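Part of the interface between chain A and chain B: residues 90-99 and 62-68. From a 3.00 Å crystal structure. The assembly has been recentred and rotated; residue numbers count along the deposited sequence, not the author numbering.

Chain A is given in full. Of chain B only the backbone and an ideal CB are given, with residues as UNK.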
# COMPACT_ATOMS: atom_id res chain seq x y z
N ASP A 90 -8.28 -3.49 3.99
CA ASP A 90 -7.04 -2.75 3.81
C ASP A 90 -5.87 -3.71 3.75
O ASP A 90 -4.94 -3.52 2.97
CB ASP A 90 -6.81 -1.79 4.96
CG ASP A 90 -7.68 -0.56 4.88
OD1 ASP A 90 -8.02 -0.18 3.75
OD2 ASP A 90 -8.01 0.02 5.93
N ALA A 91 -5.93 -4.73 4.59
CA ALA A 91 -4.86 -5.72 4.65
C ALA A 91 -4.83 -6.59 3.42
O ALA A 91 -3.77 -6.85 2.89
CB ALA A 91 -5.04 -6.59 5.89
N VAL A 92 -5.98 -7.06 2.97
CA VAL A 92 -6.00 -7.91 1.80
C VAL A 92 -5.51 -7.07 0.63
O VAL A 92 -4.82 -7.57 -0.25
CB VAL A 92 -7.43 -8.49 1.54
CG1 VAL A 92 -8.37 -7.38 1.22
CG2 VAL A 92 -7.41 -9.53 0.42
N HIS A 93 -5.82 -5.77 0.65
CA HIS A 93 -5.36 -4.87 -0.41
C HIS A 93 -3.82 -4.76 -0.43
O HIS A 93 -3.20 -4.84 -1.49
CB HIS A 93 -5.97 -3.47 -0.25
CG HIS A 93 -5.55 -2.51 -1.32
ND1 HIS A 93 -4.41 -1.75 -1.24
CD2 HIS A 93 -6.12 -2.21 -2.52
CE1 HIS A 93 -4.29 -1.02 -2.33
NE2 HIS A 93 -5.31 -1.28 -3.13
N ASP A 94 -3.23 -4.58 0.74
CA ASP A 94 -1.78 -4.50 0.86
C ASP A 94 -1.15 -5.78 0.33
O ASP A 94 -0.13 -5.76 -0.34
CB ASP A 94 -1.39 -4.33 2.33
CG ASP A 94 -1.52 -2.90 2.82
OD1 ASP A 94 -2.26 -2.10 2.19
OD2 ASP A 94 -0.89 -2.58 3.86
N LEU A 95 -1.78 -6.91 0.63
CA LEU A 95 -1.27 -8.21 0.19
C LEU A 95 -1.21 -8.24 -1.33
O LEU A 95 -0.18 -8.57 -1.92
CB LEU A 95 -2.18 -9.33 0.70
CG LEU A 95 -1.67 -10.72 0.31
CD1 LEU A 95 -0.45 -11.03 1.13
CD2 LEU A 95 -2.75 -11.75 0.50
N PHE A 96 -2.33 -7.89 -1.95
CA PHE A 96 -2.44 -7.84 -3.39
C PHE A 96 -1.27 -7.04 -3.95
O PHE A 96 -0.60 -7.44 -4.90
CB PHE A 96 -3.77 -7.17 -3.77
CG PHE A 96 -3.73 -6.44 -5.08
CD1 PHE A 96 -3.73 -7.12 -6.28
CD2 PHE A 96 -3.72 -5.04 -5.10
CE1 PHE A 96 -3.72 -6.42 -7.49
CE2 PHE A 96 -3.71 -4.35 -6.30
CZ PHE A 96 -3.71 -5.03 -7.49
N LYS A 97 -1.04 -5.88 -3.33
CA LYS A 97 0.02 -4.99 -3.73
C LYS A 97 1.37 -5.69 -3.62
O LYS A 97 2.18 -5.64 -4.56
CB LYS A 97 -0.02 -3.75 -2.86
CG LYS A 97 0.10 -2.46 -3.62
CD LYS A 97 -1.06 -2.24 -4.58
CE LYS A 97 -0.96 -0.86 -5.21
NZ LYS A 97 -1.03 0.24 -4.20
N ASP A 98 1.63 -6.33 -2.49
CA ASP A 98 2.89 -7.03 -2.32
C ASP A 98 3.00 -8.03 -3.46
O ASP A 98 4.06 -8.16 -4.07
CB ASP A 98 2.95 -7.81 -1.00
CG ASP A 98 3.21 -6.92 0.19
OD1 ASP A 98 3.42 -5.70 0.01
OD2 ASP A 98 3.21 -7.46 1.32
N PHE A 99 1.91 -8.73 -3.75
CA PHE A 99 1.91 -9.70 -4.82
C PHE A 99 2.14 -9.04 -6.15
O PHE A 99 3.01 -9.46 -6.91
CB PHE A 99 0.60 -10.46 -4.93
CG PHE A 99 0.50 -11.29 -6.17
CD1 PHE A 99 1.28 -12.44 -6.32
CD2 PHE A 99 -0.33 -10.92 -7.22
CE1 PHE A 99 1.23 -13.19 -7.48
CE2 PHE A 99 -0.38 -11.67 -8.39
CZ PHE A 99 0.40 -12.81 -8.52
N UNK B 62 -4.88 -8.64 13.28
CA UNK B 62 -4.70 -7.81 12.09
C UNK B 62 -3.28 -7.83 11.55
O UNK B 62 -2.35 -7.33 12.19
CB UNK B 62 -5.10 -6.37 12.40
N UNK B 63 -3.08 -8.41 10.37
CA UNK B 63 -1.74 -8.47 9.78
C UNK B 63 -1.64 -7.29 8.81
O UNK B 63 -2.63 -6.59 8.57
CB UNK B 63 -1.48 -9.80 9.08
N UNK B 64 -0.44 -7.08 8.26
CA UNK B 64 -0.19 -6.00 7.30
C UNK B 64 0.05 -4.66 7.95
O UNK B 64 -0.89 -3.98 8.36
CB UNK B 64 -1.37 -5.88 6.33
N UNK B 65 1.32 -4.28 8.03
CA UNK B 65 1.70 -3.02 8.65
C UNK B 65 0.79 -1.89 8.21
O UNK B 65 0.25 -1.14 9.03
CB UNK B 65 3.15 -2.68 8.32
N UNK B 66 0.60 -1.79 6.90
CA UNK B 66 -0.25 -0.73 6.38
C UNK B 66 -1.60 -0.69 7.04
O UNK B 66 -2.03 0.35 7.54
CB UNK B 66 -0.43 -0.89 4.87
N UNK B 67 -2.27 -1.84 7.04
CA UNK B 67 -3.60 -1.98 7.64
C UNK B 67 -3.54 -1.65 9.12
O UNK B 67 -4.39 -0.92 9.64
CB UNK B 67 -4.15 -3.39 7.43
N UNK B 68 -2.54 -2.21 9.79
CA UNK B 68 -2.38 -2.00 11.21
C UNK B 68 -2.17 -0.53 11.50
O UNK B 68 -2.85 0.04 12.34
CB UNK B 68 -1.21 -2.83 11.75

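Chain A offers one face of a helix, with Asp90(A), Ala91(A), Asp94(A) and Asp98(A) along it. No hydrogen bond joins the two stretches.

Position 62 has extended backbone angles, -138/113. Its CB points sideways, and nothing of this stretch of chain A lies within 5.5 Å of it. Many residues would suit, including beta-branched and long apolar ones. The deposited residue is Leu62(B). Its end comes nearer to chain A but makes no close contact.

Position 63 has phi -96 and psi 174. CB again points sideways, with nothing of this stretch of chain A within 5.5 Å. The backbone allows most residues, proline among them. It is Pro63(B). Its CG lies 4.5 Å from Ala91(A) CB, a light apolar contact, and its backbone O comes closer, 3.6 Å from the same CB.

Position 64 has a positive phi, 82, which favours glycine but does not exclude other residues. The next residues form a helix, so this is its N-cap. CB points toward chain A, 3.8 Å from Ala91(A) CB and 4.2 Å from Asp94(A) OD2. The acids of Asp94(A) and Asp98(A) favour a neutral polar or basic side chain, long enough to lie along the helix. Gln, Lys or Arg could serve. The deposited Gln64(B) has chi1 and chi2 both m. Its CG packs 3.4 Å from Ala91(A) O, and its NE2 lies 3.2 Å from Asp94(A) CB. The amide thus runs alongside the helix by contact alone.

Position 65 starts the helix, and its CB points sideways into space free of this part of chain A. Small polar residues are common in a first turn, but others would fit. It is Ser65(B), chi1 p, and it makes no contact with this stretch.

Position 66 is the most restricted. An ideal CB would point toward chain A and sit 2.0 Å from Asp94(A) OD2, a clash. In this arrangement only glycine fits. Gly66(B) has no side chain, and its CA lies 3.2 Å from Asp94(A) OD2.

Position 67 is helical, with CB toward chain A. The ideal CB is 3.6 Å from Ala91(A) N and 4.0 Å from Asp90(A) CB. Little depth remains, so a small residue such as Ala or Ser suits best. Ala67(B) is found, with its CB 3.7 Å from Ala91(A) CB. Here the backbones come close, CA of Ala91(A) to CA of Ala67(B) being 5.0 Å.

Position 68 is helical and out of reach, so this stretch sets no preference. Many helix-compatible residues would do. It is Ile68(B).

Chain B (62-68) LPQSGAI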
# COMPACT_ATOMS: atom_id res chain seq x y z
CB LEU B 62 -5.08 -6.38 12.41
CG LEU B 62 -5.01 -5.39 11.27
CD1 LEU B 62 -6.15 -5.66 10.31
CD2 LEU B 62 -5.10 -3.99 11.82
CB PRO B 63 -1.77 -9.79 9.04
CG PRO B 63 -3.15 -9.73 8.43
CD PRO B 63 -4.03 -9.20 9.57
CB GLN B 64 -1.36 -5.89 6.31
CG GLN B 64 -1.35 -7.00 5.29
CD GLN B 64 -0.15 -6.91 4.39
OE1 GLN B 64 0.17 -7.84 3.66
NE2 GLN B 64 0.54 -5.77 4.44
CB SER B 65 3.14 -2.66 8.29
OG SER B 65 3.19 -2.15 6.96
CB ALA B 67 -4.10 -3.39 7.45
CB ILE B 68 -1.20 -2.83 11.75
CG1 ILE B 68 -1.42 -4.31 11.38
CG2 ILE B 68 -1.10 -2.67 13.26
CD1 ILE B 68 -0.37 -5.26 11.89
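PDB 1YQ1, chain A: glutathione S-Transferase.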